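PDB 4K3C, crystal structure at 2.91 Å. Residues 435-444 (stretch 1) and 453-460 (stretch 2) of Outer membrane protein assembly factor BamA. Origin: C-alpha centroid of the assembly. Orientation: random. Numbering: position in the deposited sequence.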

# COMPACT_ATOMS: atom_id res chain seq x y z
N SER A 435 16.02 -2.35 12.84
CA SER A 435 15.24 -2.21 14.06
C SER A 435 14.76 -3.58 14.49
O SER A 435 14.50 -4.46 13.66
CB SER A 435 14.06 -1.28 13.80
OG SER A 435 13.57 -0.74 15.00
N LEU A 436 14.67 -3.78 15.80
CA LEU A 436 14.29 -5.05 16.36
C LEU A 436 13.42 -4.69 17.55
O LEU A 436 13.82 -3.87 18.39
CB LEU A 436 15.55 -5.77 16.83
CG LEU A 436 15.56 -7.25 17.24
CD1 LEU A 436 16.08 -7.45 18.66
CD2 LEU A 436 14.20 -7.92 17.05
N GLU A 437 12.23 -5.26 17.64
CA GLU A 437 11.39 -4.99 18.80
C GLU A 437 10.60 -6.16 19.33
O GLU A 437 10.15 -7.01 18.56
CB GLU A 437 10.46 -3.79 18.58
CG GLU A 437 9.63 -3.75 17.31
CD GLU A 437 9.16 -2.31 16.98
OE1 GLU A 437 9.45 -1.85 15.85
OE2 GLU A 437 8.50 -1.65 17.84
N LEU A 438 10.45 -6.21 20.65
CA LEU A 438 9.55 -7.15 21.29
C LEU A 438 8.21 -6.48 21.58
O LEU A 438 8.12 -5.60 22.41
CB LEU A 438 10.12 -7.66 22.62
CG LEU A 438 9.81 -9.12 23.00
CD1 LEU A 438 9.57 -9.22 24.46
CD2 LEU A 438 8.64 -9.70 22.23
N ILE A 439 7.17 -6.93 20.89
CA ILE A 439 5.81 -6.50 21.18
C ILE A 439 5.23 -7.34 22.29
O ILE A 439 5.03 -8.54 22.14
CB ILE A 439 4.92 -6.74 19.99
CG1 ILE A 439 5.41 -5.91 18.82
CG2 ILE A 439 3.52 -6.43 20.32
CD1 ILE A 439 4.77 -6.31 17.54
N ILE A 440 4.95 -6.74 23.43
CA ILE A 440 4.37 -7.49 24.52
C ILE A 440 2.94 -7.01 24.73
O ILE A 440 2.56 -5.95 24.24
CB ILE A 440 5.22 -7.36 25.81
CG1 ILE A 440 4.88 -6.06 26.56
CG2 ILE A 440 6.70 -7.42 25.48
CD1 ILE A 440 5.61 -4.84 26.03
N PRO A 441 2.11 -7.82 25.42
CA PRO A 441 0.74 -7.38 25.70
C PRO A 441 0.73 -6.08 26.49
O PRO A 441 1.60 -5.90 27.35
CB PRO A 441 0.20 -8.51 26.58
CG PRO A 441 0.99 -9.71 26.15
CD PRO A 441 2.35 -9.20 25.86
N ALA A 442 -0.23 -5.20 26.19
CA ALA A 442 -0.35 -3.91 26.86
C ALA A 442 -0.89 -4.11 28.25
O ALA A 442 -1.99 -4.63 28.41
CB ALA A 442 -1.28 -3.02 26.10
N PRO A 443 -0.11 -3.71 29.28
CA PRO A 443 -0.63 -3.86 30.64
C PRO A 443 -1.76 -2.86 30.92
O PRO A 443 -1.90 -1.87 30.20
CB PRO A 443 0.60 -3.58 31.53
CG PRO A 443 1.52 -2.77 30.67
CD PRO A 443 1.29 -3.23 29.25
N PHE A 444 -2.57 -3.15 31.94
CA PHE A 444 -3.72 -2.34 32.33
C PHE A 444 -4.83 -2.32 31.28
O PHE A 444 -6.01 -2.34 31.64
CB PHE A 444 -3.32 -0.91 32.70
CG PHE A 444 -2.15 -0.83 33.62
CD1 PHE A 444 -2.25 -1.28 34.93
CD2 PHE A 444 -0.93 -0.31 33.18
CE1 PHE A 444 -1.16 -1.23 35.78
CE2 PHE A 444 0.15 -0.25 34.03
CZ PHE A 444 0.04 -0.70 35.33
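Stretch 2, residues 453-460: VRTSVFVD

Stretch 2 is a β-strand over its whole length, from Val-453 to Asp-460, and the strand continues beyond it. It lies beside the strand that begins before Ser-435 in stretch 1. The two run antiparallel. Their N-to-C directions make an angle of 159°, and the axes approach to 4.4 Å. The contact buries 674 Å², both sides summed.

Val-453 lies beside the loop that follows the first strand. Its CA-to-CB bond points sideways, and CG2 packs against CB of Ala-442 at 3.5 Å. Ala-442 turns its own CB toward stretch 2, so this is a small apolar contact.

Arg-454 also starts sideways, but the end of its side chain comes nearer to stretch 1. The methyl CD1 of Ile-439 lies over one face of the guanidinium, 3.3 Å from CZ of Arg-454. Both terminal nitrogens of Arg-454 are hydrogen-bonded elsewhere in the structure.

Thr-455 is buried and has the largest covered area of stretch 2. Its chi1 is p. OG1 of Thr-455 donates a hydrogen bond to O of Ile-440 at 2.8 Å. The backbone bond here is weak: N of Ile-440 to O of Thr-455, 3.1 Å, with an N-H...O angle of 134°. Thr-455 also meets Ala-442, with CG2 3.8 Å from CB of Ala-442.

Ser-456 pairs with Ile-439 in a non-hydrogen-bonded position, CA to CA 4.1 Å. Its OG donates to OE2 of Glu-437 at 3.2 Å. Glu-437 lies two residues before Ile-439, and its side chain is on the same face of the sheet as that of Ser-456. The other carboxylate oxygen of Glu-437 is bonded elsewhere in the structure.

Val-457 faces Leu-438 in a hydrogen-bonded pair, CA to CA 5.2 Å. N of Leu-438 donates to O of Val-457 at 2.7 Å, and N of Val-457 donates to O of Leu-438 at 2.9 Å. Both side chains are on the face that also carries Leu-436 and Val-459.

Phe-458 is opposite Glu-437, CA to CA 3.9 Å. This is the shortest CA separation in the register. The CB atoms of Phe-458 and Glu-437 are 3.5 Å apart, but the end of the Phe-458 side chain leads away from stretch 1. CA of Phe-458 also makes a CA-H...O contact with O of Leu-436 at 3.2 Å.

Val-459 repeats the pattern of Val-457, now with Leu-436, CA to CA 5.3 Å. N of Val-459 donates to O of Leu-436 at 2.7 Å, and N of Leu-436 donates to O of Val-459 at 3.0 Å. Both side chains are apolar and on the surface.

Asp-460 pairs with Ser-435, CA to CA 4.3 Å, without backbone hydrogen bonds between them. OD1 of Asp-460 is modelled 2.3 Å from OG of Ser-435, too close for a reliable contact.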

# COMPACT_ATOMS: atom_id res chain seq x y z
N VAL A 453 -4.28 -1.29 20.78
CA VAL A 453 -3.04 -0.80 21.36
C VAL A 453 -1.93 -1.84 21.30
O VAL A 453 -2.16 -3.03 21.53
CB VAL A 453 -3.23 -0.31 22.79
CG1 VAL A 453 -4.54 -0.84 23.33
CG2 VAL A 453 -2.03 -0.69 23.66
N ARG A 454 -0.74 -1.36 20.95
CA ARG A 454 0.45 -2.15 20.75
C ARG A 454 1.62 -1.57 21.54
O ARG A 454 2.16 -0.53 21.19
CB ARG A 454 0.79 -2.19 19.25
CG ARG A 454 2.24 -2.55 18.92
CD ARG A 454 2.33 -3.27 17.59
NE ARG A 454 1.72 -4.59 17.69
CZ ARG A 454 1.70 -5.47 16.70
NH1 ARG A 454 1.15 -6.66 16.89
NH2 ARG A 454 2.25 -5.17 15.54
N THR A 455 1.99 -2.25 22.62
CA THR A 455 3.15 -1.84 23.39
C THR A 455 4.36 -2.68 22.99
O THR A 455 4.20 -3.85 22.64
CB THR A 455 2.89 -1.98 24.88
OG1 THR A 455 2.47 -3.32 25.14
CG2 THR A 455 1.80 -1.02 25.30
N SER A 456 5.56 -2.10 23.02
CA SER A 456 6.75 -2.79 22.56
C SER A 456 8.02 -2.22 23.16
O SER A 456 8.02 -1.14 23.73
CB SER A 456 6.84 -2.70 21.04
OG SER A 456 6.88 -1.35 20.61
N VAL A 457 9.11 -2.97 23.02
CA VAL A 457 10.42 -2.53 23.47
C VAL A 457 11.36 -2.81 22.33
O VAL A 457 11.31 -3.89 21.74
CB VAL A 457 10.87 -3.28 24.72
CG1 VAL A 457 12.35 -3.06 24.97
CG2 VAL A 457 10.03 -2.83 25.93
N PHE A 458 12.20 -1.84 21.99
CA PHE A 458 12.84 -1.88 20.68
C PHE A 458 14.31 -1.50 20.77
O PHE A 458 14.77 -0.93 21.78
CB PHE A 458 12.11 -0.95 19.68
CG PHE A 458 12.23 0.50 20.03
CD1 PHE A 458 13.30 1.25 19.58
CD2 PHE A 458 11.29 1.11 20.84
CE1 PHE A 458 13.44 2.57 19.94
CE2 PHE A 458 11.42 2.44 21.19
CZ PHE A 458 12.50 3.16 20.74
N VAL A 459 15.04 -1.83 19.70
CA VAL A 459 16.36 -1.28 19.47
C VAL A 459 16.41 -0.79 18.03
O VAL A 459 16.24 -1.57 17.09
CB VAL A 459 17.49 -2.31 19.73
CG1 VAL A 459 18.80 -1.86 19.09
CG2 VAL A 459 17.68 -2.53 21.22
N ASP A 460 16.60 0.51 17.84
CA ASP A 460 16.75 1.04 16.49
C ASP A 460 18.24 1.31 16.29
O ASP A 460 18.98 1.48 17.26
CB ASP A 460 15.96 2.35 16.28
CG ASP A 460 14.44 2.15 16.30
OD1 ASP A 460 13.96 1.01 16.39
OD2 ASP A 460 13.71 3.16 16.22